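Local coordinates for protein histidinol-phosphatase (Listeria monocytogenes str. 4b H7858, PDB 3DCP) that probably hydrolyses histidinol phosphate to histidinol and inorganic phosphate in histidine biosynthesis, with a cluster of three metal ions bound in its PHP domain, at residues D117-L122 against P176-H181; H123-Q128 against Q147-F152; T7-C12 against K73-I78; H40-S45 against M63-L68. One frame throughout, in Å; residues are numbered along the deposited sequence.

Contact 1: residues D117-L122 against P176-H181. With FE (Fe (III) ion), chain E.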
loop_
_atom_site.group_PDB
_atom_site.type_symbol
_atom_site.label_atom_id
_atom_site.label_comp_id
_atom_site.label_asym_id
_atom_site.label_seq_id
_atom_site.Cartn_x
_atom_site.Cartn_y
_atom_site.Cartn_z
ATOM N N ASP A 117 -6.950 11.512 -4.722
ATOM C CA ASP A 117 -7.179 10.233 -4.039
ATOM C C ASP A 117 -5.859 9.889 -3.363
ATOM O O ASP A 117 -4.872 10.597 -3.545
ATOM C CB ASP A 117 -7.583 9.154 -5.055
ATOM C CG ASP A 117 -8.043 7.850 -4.405
ATOM O OD1 ASP A 117 -8.385 7.833 -3.205
ATOM O OD2 ASP A 117 -8.083 6.832 -5.120
ATOM N N GLY A 118 -5.840 8.829 -2.564
ATOM C CA GLY A 118 -4.610 8.472 -1.884
ATOM C C GLY A 118 -4.701 7.211 -1.055
ATOM O O GLY A 118 -5.785 6.740 -0.721
ATOM N N VAL A 119 -3.537 6.665 -0.727
ATOM C CA VAL A 119 -3.440 5.471 0.095
ATOM C C VAL A 119 -2.321 5.719 1.096
ATOM O O VAL A 119 -1.283 6.286 0.740
ATOM C CB VAL A 119 -3.077 4.224 -0.752
ATOM C CG1 VAL A 119 -2.951 3.001 0.147
ATOM C CG2 VAL A 119 -4.141 3.986 -1.826
ATOM N N LEU A 120 -2.545 5.322 2.346
ATOM C CA LEU A 120 -1.538 5.462 3.393
ATOM C C LEU A 120 -1.074 4.038 3.690
ATOM O O LEU A 120 -1.877 3.203 4.099
ATOM C CB LEU A 120 -2.154 6.068 4.648
ATOM C CG LEU A 120 -1.329 7.006 5.537
ATOM C CD1 LEU A 120 -1.841 6.895 6.980
ATOM C CD2 LEU A 120 0.146 6.682 5.469
ATOM N N SER A 121 0.212 3.769 3.494
ATOM C CA SER A 121 0.739 2.421 3.689
ATOM C C SER A 121 1.933 2.305 4.629
ATOM O O SER A 121 2.784 3.196 4.704
ATOM C CB SER A 121 1.135 1.813 2.333
ATOM O OG SER A 121 0.044 1.766 1.430
ATOM N N LEU A 122 2.010 1.176 5.321
ATOM C CA LEU A 122 3.120 0.912 6.224
ATOM C C LEU A 122 4.074 -0.039 5.474
ATOM O O LEU A 122 3.684 -1.159 5.135
ATOM C CB LEU A 122 2.600 0.247 7.497
ATOM C CG LEU A 122 3.346 0.457 8.819
ATOM C CD1 LEU A 122 3.340 -0.848 9.609
ATOM C CD2 LEU A 122 4.764 0.933 8.568
ATOM N N PRO A 176 -4.474 10.519 3.544
ATOM C CA PRO A 176 -5.270 9.544 2.800
ATOM C C PRO A 176 -6.277 8.905 3.751
ATOM O O PRO A 176 -6.039 8.828 4.959
ATOM C CB PRO A 176 -4.220 8.538 2.319
ATOM C CG PRO A 176 -3.009 9.398 2.114
ATOM C CD PRO A 176 -3.031 10.281 3.354
ATOM N N ARG A 177 -7.413 8.478 3.221
ATOM C CA ARG A 177 -8.418 7.828 4.052
ATOM C C ARG A 177 -8.562 6.346 3.697
ATOM O O ARG A 177 -9.434 5.655 4.218
ATOM C CB ARG A 177 -9.757 8.553 3.929
ATOM C CG ARG A 177 -9.747 9.888 4.656
ATOM C CD ARG A 177 -11.033 10.657 4.484
ATOM N NE ARG A 177 -10.939 11.972 5.116
ATOM C CZ ARG A 177 -11.852 12.928 4.989
ATOM N NH1 ARG A 177 -12.933 12.713 4.253
ATOM N NH2 ARG A 177 -11.680 14.098 5.588
ATOM N N ARG A 178 -7.706 5.863 2.802
ATOM C CA ARG A 178 -7.727 4.450 2.441
ATOM C C ARG A 178 -6.408 3.819 2.895
ATOM O O ARG A 178 -5.331 4.227 2.451
ATOM C CB ARG A 178 -7.926 4.272 0.930
ATOM C CG ARG A 178 -8.032 2.802 0.500
ATOM C CD ARG A 178 -8.765 2.613 -0.838
ATOM N NE ARG A 178 -8.011 3.102 -1.987
ATOM C CZ ARG A 178 -8.176 4.301 -2.546
ATOM N NH1 ARG A 178 -9.082 5.147 -2.064
ATOM N NH2 ARG A 178 -7.441 4.650 -3.593
HETATM N N MSE A 179 -6.497 2.852 3.806
HETATM C CA MSE A 179 -5.306 2.185 4.347
HETATM C C MSE A 179 -4.805 1.071 3.422
HETATM O O MSE A 179 -5.539 0.131 3.107
HETATM C CB MSE A 179 -5.609 1.613 5.741
HETATM C CG MSE A 179 -6.213 2.624 6.723
HETATM SE SE MSE A 179 -5.054 4.152 7.133
HETATM C CE MSE A 179 -5.828 5.443 5.912
ATOM N N GLY A 180 -3.543 1.177 3.009
ATOM C CA GLY A 180 -2.970 0.197 2.095
ATOM C C GLY A 180 -2.681 -1.196 2.635
ATOM O O GLY A 180 -2.219 -1.345 3.766
ATOM N N HIS A 181 -2.963 -2.209 1.813
ATOM C CA HIS A 181 -2.694 -3.623 2.120
ATOM C C HIS A 181 -2.372 -3.888 3.590
ATOM O O HIS A 181 -1.214 -4.119 3.931
ATOM C CB HIS A 181 -1.519 -4.098 1.256
ATOM C CG HIS A 181 -0.376 -3.124 1.205
ATOM N ND1 HIS A 181 0.236 -2.636 2.338
ATOM C CD2 HIS A 181 0.256 -2.543 0.155
ATOM C CE1 HIS A 181 1.199 -1.797 1.993
ATOM N NE2 HIS A 181 1.231 -1.724 0.674
HETATM FE FE FE E . 2.626 -0.621 -0.818
HETATM O O HOH W 1 -7.758 8.178 0.296
HETATM O O HOH W 2 -0.518 -0.191 5.648
HETATM O O HOH W 3 0.892 -2.326 5.085
HETATM O O HOH W 4 3.537 -2.853 -0.475
#

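Contact 2: residues H123-Q128 against Q147-F152. With FE (Fe (III) ion), chain E.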
loop_
_atom_site.group_PDB
_atom_site.type_symbol
_atom_site.label_atom_id
_atom_site.label_comp_id
_atom_site.label_asym_id
_atom_site.label_seq_id
_atom_site.Cartn_x
_atom_site.Cartn_y
_atom_site.Cartn_z
ATOM N N HIS A 123 5.305 0.413 5.224
ATOM C CA HIS A 123 6.315 -0.388 4.508
ATOM C C HIS A 123 7.597 -0.607 5.312
ATOM O O HIS A 123 8.376 -1.514 5.005
ATOM C CB HIS A 123 6.707 0.272 3.181
ATOM C CG HIS A 123 5.595 0.350 2.186
ATOM N ND1 HIS A 123 5.215 1.535 1.589
ATOM C CD2 HIS A 123 4.784 -0.606 1.672
ATOM C CE1 HIS A 123 4.218 1.305 0.755
ATOM N NE2 HIS A 123 3.937 0.014 0.787
ATOM N N PHE A 124 7.828 0.240 6.312
ATOM C CA PHE A 124 9.019 0.122 7.141
ATOM C C PHE A 124 8.709 0.054 8.637
ATOM O O PHE A 124 7.820 0.746 9.138
ATOM C CB PHE A 124 9.979 1.299 6.908
ATOM C CG PHE A 124 10.463 1.436 5.489
ATOM C CD1 PHE A 124 9.737 2.186 4.567
ATOM C CD2 PHE A 124 11.655 0.839 5.084
ATOM C CE1 PHE A 124 10.188 2.341 3.264
ATOM C CE2 PHE A 124 12.118 0.985 3.780
ATOM C CZ PHE A 124 11.382 1.740 2.866
ATOM N N LEU A 125 9.460 -0.787 9.338
ATOM C CA LEU A 125 9.333 -0.938 10.783
ATOM C C LEU A 125 10.720 -0.780 11.397
ATOM O O LEU A 125 11.721 -0.946 10.706
ATOM C CB LEU A 125 8.813 -2.331 11.134
ATOM C CG LEU A 125 7.310 -2.580 11.205
ATOM C CD1 LEU A 125 7.083 -4.034 11.595
ATOM C CD2 LEU A 125 6.667 -1.638 12.232
ATOM N N GLU A 126 10.789 -0.455 12.682
ATOM C CA GLU A 126 12.095 -0.380 13.333
ATOM C C GLU A 126 12.594 -1.817 13.390
ATOM O O GLU A 126 11.836 -2.729 13.718
ATOM C CB GLU A 126 11.983 0.178 14.754
ATOM C CG GLU A 126 11.561 1.641 14.805
ATOM C CD GLU A 126 11.365 2.137 16.222
ATOM O OE1 GLU A 126 10.281 2.697 16.510
ATOM O OE2 GLU A 126 12.289 1.968 17.044
ATOM N N GLY A 127 13.861 -2.017 13.048
ATOM C CA GLY A 127 14.430 -3.349 13.062
ATOM C C GLY A 127 15.908 -3.351 13.392
ATOM O O GLY A 127 16.437 -2.389 13.962
ATOM N N GLN A 128 16.573 -4.441 13.024
ATOM C CA GLN A 128 17.991 -4.612 13.290
ATOM C C GLN A 128 18.844 -3.586 12.561
ATOM O O GLN A 128 18.907 -3.579 11.331
ATOM C CB GLN A 128 18.432 -6.021 12.892
ATOM C CG GLN A 128 19.826 -6.409 13.378
ATOM C CD GLN A 128 19.915 -6.474 14.893
ATOM O OE1 GLN A 128 18.981 -6.922 15.558
ATOM N NE2 GLN A 128 21.049 -6.044 15.445
ATOM N N GLN A 147 13.559 -11.798 13.029
ATOM C CA GLN A 147 14.515 -12.134 14.077
ATOM C C GLN A 147 14.590 -11.033 15.134
ATOM O O GLN A 147 14.790 -11.318 16.311
ATOM C CB GLN A 147 15.910 -12.378 13.489
ATOM C CG GLN A 147 15.980 -13.548 12.512
ATOM C CD GLN A 147 17.405 -13.947 12.154
ATOM O OE1 GLN A 147 18.277 -13.098 11.971
ATOM N NE2 GLN A 147 17.641 -15.249 12.040
ATOM N N PHE A 148 14.421 -9.781 14.712
ATOM C CA PHE A 148 14.480 -8.648 15.627
ATOM C C PHE A 148 13.343 -8.689 16.641
ATOM O O PHE A 148 13.554 -8.437 17.830
ATOM C CB PHE A 148 14.425 -7.329 14.843
ATOM C CG PHE A 148 14.502 -6.087 15.711
ATOM C CD1 PHE A 148 13.344 -5.422 16.109
ATOM C CD2 PHE A 148 15.735 -5.578 16.114
ATOM C CE1 PHE A 148 13.413 -4.262 16.896
ATOM C CE2 PHE A 148 15.817 -4.419 16.903
ATOM C CZ PHE A 148 14.653 -3.760 17.292
ATOM N N TYR A 149 12.140 -9.014 16.177
ATOM C CA TYR A 149 10.986 -9.057 17.062
ATOM C C TYR A 149 10.766 -10.377 17.790
ATOM O O TYR A 149 9.930 -10.454 18.688
ATOM C CB TYR A 149 9.725 -8.640 16.300
ATOM C CG TYR A 149 9.695 -7.156 16.016
ATOM C CD1 TYR A 149 9.490 -6.233 17.047
ATOM C CD2 TYR A 149 9.923 -6.671 14.733
ATOM C CE1 TYR A 149 9.520 -4.860 16.799
ATOM C CE2 TYR A 149 9.955 -5.300 14.472
ATOM C CZ TYR A 149 9.755 -4.403 15.509
ATOM O OH TYR A 149 9.810 -3.055 15.257
ATOM N N GLY A 150 11.518 -11.408 17.411
ATOM C CA GLY A 150 11.405 -12.689 18.091
ATOM C C GLY A 150 10.703 -13.819 17.361
ATOM O O GLY A 150 10.669 -14.937 17.863
ATOM N N GLY A 151 10.140 -13.541 16.189
ATOM C CA GLY A 151 9.439 -14.575 15.443
ATOM C C GLY A 151 8.395 -13.999 14.502
ATOM O O GLY A 151 8.119 -12.793 14.522
ATOM N N PHE A 152 7.807 -14.861 13.674
ATOM C CA PHE A 152 6.823 -14.404 12.702
ATOM C C PHE A 152 5.615 -13.730 13.347
ATOM O O PHE A 152 5.185 -12.670 12.894
ATOM C CB PHE A 152 6.344 -15.556 11.808
ATOM C CG PHE A 152 5.654 -15.089 10.556
ATOM C CD1 PHE A 152 6.396 -14.621 9.471
ATOM C CD2 PHE A 152 4.269 -15.062 10.480
ATOM C CE1 PHE A 152 5.762 -14.129 8.333
ATOM C CE2 PHE A 152 3.629 -14.571 9.346
ATOM C CZ PHE A 152 4.381 -14.103 8.270
HETATM FE FE FE E . 2.626 -0.621 -0.818
HETATM O O HOH W 4 3.537 -2.853 -0.475
#

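Contact 3: residues T7-C12 against K73-I78. With FE (Fe (III) ion), chain F.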
loop_
_atom_site.group_PDB
_atom_site.type_symbol
_atom_site.label_atom_id
_atom_site.label_comp_id
_atom_site.label_asym_id
_atom_site.label_seq_id
_atom_site.Cartn_x
_atom_site.Cartn_y
_atom_site.Cartn_z
ATOM N N THR A 7 -2.547 1.952 -8.338
ATOM C CA THR A 7 -1.663 1.646 -9.462
ATOM C C THR A 7 -0.416 2.526 -9.450
ATOM O O THR A 7 -0.400 3.599 -8.847
ATOM C CB THR A 7 -2.366 1.837 -10.811
ATOM O OG1 THR A 7 -2.560 3.237 -11.047
ATOM C CG2 THR A 7 -3.720 1.114 -10.816
ATOM N N HIS A 8 0.625 2.068 -10.132
ATOM C CA HIS A 8 1.882 2.797 -10.179
ATOM C C HIS A 8 2.301 3.153 -11.602
ATOM O O HIS A 8 1.627 2.783 -12.563
ATOM C CB HIS A 8 2.953 1.995 -9.445
ATOM C CG HIS A 8 2.721 1.932 -7.968
ATOM N ND1 HIS A 8 3.113 2.939 -7.110
ATOM C CD2 HIS A 8 2.069 1.021 -7.206
ATOM C CE1 HIS A 8 2.718 2.648 -5.882
ATOM N NE2 HIS A 8 2.083 1.490 -5.914
ATOM N N THR A 9 3.413 3.876 -11.732
ATOM C CA THR A 9 3.860 4.359 -13.034
ATOM C C THR A 9 5.350 4.200 -13.292
ATOM O O THR A 9 6.075 3.584 -12.509
ATOM C CB THR A 9 3.545 5.861 -13.188
ATOM O OG1 THR A 9 4.415 6.617 -12.331
ATOM C CG2 THR A 9 2.100 6.147 -12.799
ATOM N N GLU A 10 5.803 4.794 -14.394
ATOM C CA GLU A 10 7.208 4.760 -14.772
ATOM C C GLU A 10 8.042 5.591 -13.793
ATOM O O GLU A 10 9.273 5.541 -13.816
ATOM C CB GLU A 10 7.396 5.293 -16.201
ATOM C CG GLU A 10 7.044 6.775 -16.398
ATOM C CD GLU A 10 5.568 7.021 -16.711
ATOM O OE1 GLU A 10 4.737 6.108 -16.511
ATOM O OE2 GLU A 10 5.240 8.144 -17.155
ATOM N N PHE A 11 7.364 6.356 -12.942
ATOM C CA PHE A 11 8.039 7.187 -11.949
ATOM C C PHE A 11 8.418 6.371 -10.713
ATOM O O PHE A 11 8.946 6.911 -9.743
ATOM C CB PHE A 11 7.142 8.363 -11.551
ATOM C CG PHE A 11 7.180 9.507 -12.524
ATOM C CD1 PHE A 11 8.143 10.507 -12.404
ATOM C CD2 PHE A 11 6.262 9.584 -13.565
ATOM C CE1 PHE A 11 8.189 11.562 -13.306
ATOM C CE2 PHE A 11 6.297 10.639 -14.475
ATOM C CZ PHE A 11 7.262 11.630 -14.344
ATOM N N CYS A 12 8.140 5.070 -10.755
ATOM C CA CYS A 12 8.473 4.171 -9.655
ATOM C C CYS A 12 9.801 3.493 -9.970
ATOM O O CYS A 12 9.906 2.723 -10.919
ATOM C CB CYS A 12 7.381 3.117 -9.472
ATOM S SG CYS A 12 7.763 1.919 -8.177
ATOM N N LYS A 73 2.640 16.676 -13.938
ATOM C CA LYS A 73 2.434 17.087 -15.318
ATOM C C LYS A 73 2.004 15.900 -16.182
ATOM O O LYS A 73 0.988 15.965 -16.876
ATOM C CB LYS A 73 3.713 17.701 -15.886
ATOM C CG LYS A 73 3.585 18.157 -17.329
ATOM C CD LYS A 73 4.917 18.640 -17.884
ATOM C CE LYS A 73 4.784 19.001 -19.361
ATOM N NZ LYS A 73 6.095 19.263 -20.010
ATOM N N LYS A 74 2.778 14.817 -16.130
ATOM C CA LYS A 74 2.488 13.622 -16.920
ATOM C C LYS A 74 1.117 13.031 -16.596
ATOM O O LYS A 74 0.318 12.782 -17.495
ATOM C CB LYS A 74 3.571 12.565 -16.690
ATOM C CG LYS A 74 3.342 11.232 -17.416
ATOM C CD LYS A 74 3.465 11.388 -18.927
ATOM C CE LYS A 74 3.854 10.080 -19.609
ATOM N NZ LYS A 74 2.814 9.037 -19.512
HETATM N N MSE A 75 0.850 12.805 -15.310
HETATM C CA MSE A 75 -0.430 12.239 -14.888
HETATM C C MSE A 75 -1.619 13.135 -15.231
HETATM O O MSE A 75 -2.671 12.635 -15.625
HETATM C CB MSE A 75 -0.420 11.938 -13.388
HETATM C CG MSE A 75 0.673 10.966 -12.963
HETATM SE SE MSE A 75 0.995 9.559 -14.280
HETATM C CE MSE A 75 2.932 9.526 -14.190
ATOM N N ASN A 76 -1.476 14.448 -15.073
ATOM C CA ASN A 76 -2.579 15.343 -15.418
ATOM C C ASN A 76 -2.827 15.285 -16.922
ATOM O O ASN A 76 -3.951 15.461 -17.382
ATOM C CB ASN A 76 -2.283 16.781 -14.980
ATOM C CG ASN A 76 -2.730 17.055 -13.553
ATOM O OD1 ASN A 76 -3.917 16.965 -13.238
ATOM N ND2 ASN A 76 -1.779 17.385 -12.684
ATOM N N HIS A 77 -1.777 15.014 -17.687
ATOM C CA HIS A 77 -1.913 14.891 -19.135
ATOM C C HIS A 77 -2.713 13.630 -19.489
ATOM O O HIS A 77 -3.623 13.662 -20.318
ATOM C CB HIS A 77 -0.529 14.826 -19.779
ATOM C CG HIS A 77 -0.553 14.485 -21.236
ATOM N ND1 HIS A 77 -0.104 13.276 -21.723
ATOM C CD2 HIS A 77 -0.979 15.191 -22.307
ATOM C CE1 HIS A 77 -0.253 13.252 -23.036
ATOM N NE2 HIS A 77 -0.783 14.401 -23.415
ATOM N N ILE A 78 -2.370 12.521 -18.845
ATOM C CA ILE A 78 -3.053 11.256 -19.088
ATOM C C ILE A 78 -4.506 11.325 -18.607
ATOM O O ILE A 78 -5.404 10.773 -19.238
ATOM C CB ILE A 78 -2.309 10.097 -18.378
ATOM C CG1 ILE A 78 -0.853 10.065 -18.838
ATOM C CG2 ILE A 78 -2.954 8.760 -18.713
ATOM C CD1 ILE A 78 -0.695 9.771 -20.315
HETATM FE FE FE F . 1.600 0.232 -4.104
#

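Contact 4: residues H40-S45 against M63-L68. With ZN (zinc ion), chain D.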
loop_
_atom_site.group_PDB
_atom_site.type_symbol
_atom_site.label_atom_id
_atom_site.label_comp_id
_atom_site.label_asym_id
_atom_site.label_seq_id
_atom_site.Cartn_x
_atom_site.Cartn_y
_atom_site.Cartn_z
ATOM N N HIS A 40 4.401 6.192 -5.363
ATOM C CA HIS A 40 5.086 6.324 -4.087
ATOM C C HIS A 40 5.592 7.737 -3.834
ATOM O O HIS A 40 6.321 8.307 -4.647
ATOM C CB HIS A 40 6.271 5.368 -4.028
ATOM C CG HIS A 40 5.874 3.933 -3.929
ATOM N ND1 HIS A 40 5.375 3.380 -2.769
ATOM C CD2 HIS A 40 5.890 2.938 -4.846
ATOM C CE1 HIS A 40 5.102 2.104 -2.975
ATOM N NE2 HIS A 40 5.405 1.811 -4.226
ATOM N N ALA A 41 5.217 8.293 -2.688
ATOM C CA ALA A 41 5.666 9.628 -2.322
ATOM C C ALA A 41 7.128 9.563 -1.889
ATOM O O ALA A 41 7.565 8.574 -1.306
ATOM C CB ALA A 41 4.803 10.179 -1.191
ATOM N N PRO A 42 7.907 10.615 -2.184
ATOM C CA PRO A 42 9.320 10.643 -1.803
ATOM C C PRO A 42 9.491 10.440 -0.292
ATOM O O PRO A 42 8.703 10.946 0.502
ATOM C CB PRO A 42 9.769 12.031 -2.255
ATOM C CG PRO A 42 8.895 12.285 -3.457
ATOM C CD PRO A 42 7.548 11.819 -2.952
ATOM N N LEU A 43 10.504 9.675 0.099
ATOM C CA LEU A 43 10.749 9.430 1.514
ATOM C C LEU A 43 11.450 10.625 2.139
ATOM O O LEU A 43 11.991 11.478 1.433
ATOM C CB LEU A 43 11.626 8.193 1.702
ATOM C CG LEU A 43 11.082 6.857 1.204
ATOM C CD1 LEU A 43 12.140 5.778 1.416
ATOM C CD2 LEU A 43 9.791 6.509 1.936
ATOM N N SER A 44 11.430 10.689 3.465
ATOM C CA SER A 44 12.110 11.757 4.185
ATOM C C SER A 44 13.622 11.531 4.123
ATOM O O SER A 44 14.098 10.423 4.367
ATOM C CB SER A 44 11.656 11.770 5.643
ATOM O OG SER A 44 12.695 12.225 6.486
ATOM N N SER A 45 14.372 12.574 3.777
ATOM C CA SER A 45 15.830 12.468 3.700
ATOM C C SER A 45 16.390 12.064 5.064
ATOM O O SER A 45 17.359 11.309 5.152
ATOM C CB SER A 45 16.436 13.801 3.258
ATOM O OG SER A 45 15.979 14.853 4.087
HETATM N N MSE A 63 10.376 7.939 -6.012
HETATM C CA MSE A 63 10.981 9.022 -6.773
HETATM C C MSE A 63 11.518 10.116 -5.859
HETATM O O MSE A 63 11.243 10.132 -4.660
HETATM C CB MSE A 63 9.951 9.622 -7.728
HETATM C CG MSE A 63 8.632 9.941 -7.057
HETATM SE SE MSE A 63 7.463 11.045 -8.134
HETATM C CE MSE A 63 8.111 12.738 -7.512
ATOM N N ALA A 64 12.278 11.037 -6.442
ATOM C CA ALA A 64 12.853 12.150 -5.701
ATOM C C ALA A 64 11.892 13.332 -5.692
ATOM O O ALA A 64 11.020 13.439 -6.551
ATOM C CB ALA A 64 14.178 12.564 -6.333
HETATM N N MSE A 65 12.056 14.216 -4.713
HETATM C CA MSE A 65 11.216 15.403 -4.598
HETATM C C MSE A 65 11.236 16.209 -5.895
HETATM O O MSE A 65 10.217 16.759 -6.315
HETATM C CB MSE A 65 11.701 16.278 -3.438
HETATM C CG MSE A 65 11.352 15.744 -2.055
HETATM SE SE MSE A 65 9.463 15.917 -1.621
HETATM C CE MSE A 65 9.458 17.775 -1.061
ATOM N N SER A 66 12.400 16.274 -6.532
ATOM C CA SER A 66 12.534 17.019 -7.775
ATOM C C SER A 66 11.685 16.441 -8.912
ATOM O O SER A 66 11.334 17.157 -9.848
ATOM C CB SER A 66 14.005 17.079 -8.198
ATOM O OG SER A 66 14.555 15.782 -8.339
ATOM N N ASP A 67 11.341 15.157 -8.837
ATOM C CA ASP A 67 10.531 14.546 -9.891
ATOM C C ASP A 67 9.046 14.898 -9.794
ATOM O O ASP A 67 8.293 14.689 -10.745
ATOM C CB ASP A 67 10.667 13.016 -9.872
ATOM C CG ASP A 67 12.067 12.543 -10.233
ATOM O OD1 ASP A 67 12.621 13.015 -11.249
ATOM O OD2 ASP A 67 12.605 11.683 -9.503
ATOM N N LEU A 68 8.629 15.419 -8.644
ATOM C CA LEU A 68 7.228 15.760 -8.413
ATOM C C LEU A 68 6.564 16.598 -9.504
ATOM O O LEU A 68 5.503 16.233 -10.001
ATOM C CB LEU A 68 7.074 16.451 -7.053
ATOM C CG LEU A 68 7.222 15.517 -5.847
ATOM C CD1 LEU A 68 7.283 16.317 -4.553
ATOM C CD2 LEU A 68 6.053 14.536 -5.821
HETATM ZN ZN ZN D . 5.829 -0.062 -5.565
HETATM O O HOH W 5 7.798 6.965 -6.590
#

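Contact 1: residues D117-L122 against P176-H181
Asp117 and Arg178 form the ionic part, the guanidinium gripping the carboxylate end-on through NH1 and NH2. The shorter arm, Arg178 NH2 to Asp117 OD2, is 2.7 Å, and the other, Arg178 NH1 to Asp117 OD1, is 3.0 Å. A bend at Arg178 chi3 (70°) turns the guanidinium back toward Asp117. The two planes are 43° apart, and Gly118 O lies over one face of the guanidinium. Asp117 OD2 is also hydrogen-bonded to Ser36 OG; Arg178 NH1 makes a second salt bridge, to Glu220, and NH2 also bonds Gly5 O.

Among backbones, Leu120 bridges Met179. Leu120 N gives a nearly straight bond of 3.0 Å to Arg178 O, and Gly180 N returns one of 2.8 Å to Leu120 O. On either side of this pair, waters link Gly118 O with Arg177 N and Leu122 N with Gly180 O.

Gly180, lacking a side chain, lets Val119 CG1 come to 3.4 Å from its CA, while Leu120 CB rests on both Pro176 CB and the CE of selenomethionine Met179. Ser121 CB lies 3.6 Å from His181 CE1.

This parallel-type pairing joins the two sheets of the PHP barrel, and His181 NE2 binds an iron at 2.3 Å beside Glu93 and His123. The buried guanidinium, shared by Asp117 and Glu220, probably has its charge balanced, and Ser121 OG, bonded to Glu93, probably steadies a ligand of the same iron.

Contact 2: residues H123-Q128 against Q147-F152
Phe148 lays its ring flat over the backbone of Gly127, whose CA stands 3.8 Å from the ring centroid and 11° off the normal, a CH-pi contact in which the CA-H of the glycine faces the ring. With CG anti to the helix backbone N (chi1 -179°), the phenylalanine is carried out toward the strand. Gln128 reaches the rim of the same ring: its OE1 lies in the ring plane, 3.6 Å from Phe148 CD2, with the amide turned 64° from the ring.

Tyr149 is set crosswise to its neighbour, so that Phe148 CD1 stands over the centre of the tyrosine ring, 3.6 Å above it. The Tyr149 hydroxyl extends the side chain to the strand, bringing Tyr149 OH to 2.6 Å from Glu126 O, a weak hydrogen bond, and not a settled one, since the proton has another acceptor within reach. Nearer the iron end of the strand, Leu125 CD1 touches Tyr149 CE2 at 4.3 Å.

The contact closes the outer end of strand 117-127, which turns back as strand 130-133, against the last turn of helix 138-149. Gly150, with positive phi, ends that helix and Gly151 occupies the N-cap position of the next, 152-168, which packs against both Tyr149 and Leu125.

Contact 3: residues T7-C12 against K73-I78
The ring of Phe11 meets selenomethionine Met75 and Lys74 obliquely, Phe11 CD2 lying 3.4 Å from Met75 CE and Phe11 CE2 4.0 Å from Lys74 CB; in its plane, at the edge, sits Thr9 OG1. The second flat group, the Glu10 carboxylate, is crossed obliquely by the lysine chain, with Glu10 OE2 3.5 Å from Lys74 NZ. That salt bridge is long, and each residue has a stronger partner elsewhere: Val20 N for Glu10 OE1 and Asp19 for the lysine.

The loop here leaves strand 3-7 of the PHP barrel, which carries His6, and begins with His8; both histidines bind one of the irons. It is folded by two bonds, an ST turn in which Phe11 N gives to Thr9 OG1 (3.0 Å) and a type I beta turn closed from Cys12 N to Thr9 O. The threonine suits the first because its OG1 takes the bond while its CG2 stays available for apolar contact, meeting Met75 CE tip to tip at 3.7 Å.

A bend at chi2 (-87°) curls Glu10 back beside the methylenes of Lys74. The flexible selenomethionine brings its CE against both Thr9 and Phe11, and also packs on Ile37 and Ile90 of neighbouring strands.

Contact 4: residues H40-S45 against M63-L68
Met63 reaches Pro42 through a chi1 of 49°, which sets its CG between the backbone N and the carbonyl carbon, the crowded position; an extended middle and a bend at the last torsion then carry CE to 4.2 Å from Pro42 CG. Met65 bends sooner: chi1 -75° and a bend at chi2 put its SE 3.9 Å from Pro42 CB. Both are selenomethionines, and long unbranched chains of this kind can mould themselves round a rigid ring.

The proline lies in the loop that follows strand 34-40 of the PHP barrel, at the end where the metals bind, and the partner segment leads into helix 68-81. Pro42 lies at the centre of the contact. Its CB is directed toward the other segment and comes to 3.4 Å from Met63 O, with its CA making a CH...O contact to the same oxygen. Leu68 CD2 touches the ring at Pro42 CD, 4.2 Å away. A proline suits this spot, being compact, apolar and without an N-H that would need a partner among these carbons.

Polar atoms are bridged rather than bonded directly: a water gives to His40 O and takes from Met63 N, 2.8 Å each. Within the partner segment Asp67 folds the turn back on itself, OD2 accepting from Ala64 N on its anti side at 3.1 Å. At the strand end, His40 NE2 binds the zinc at 2.3 Å, together with His14 and His260.

How the contacts relate
All four contacts lie within one PHP domain and close two nested pairs. Along the chain contact 3 encloses contact 4, and contact 1, which opens after both have closed, encloses contact 2. Contacts 1 and 2 share strand 117-127, their centres about 22 Å apart, and meet at an iron bound by His181 and His123. Contacts 3 and 4, centres about 14 Å apart, follow strands 3-7 and 34-40 of the same sheet and touch through His8 and His40. Contacts 2 and 3 are about 33 Å apart, centre to centre, on opposite sides of the chain's centre. Strand ends and loops far apart in sequence thus bring metal ligands, mostly histidines, together around three metals.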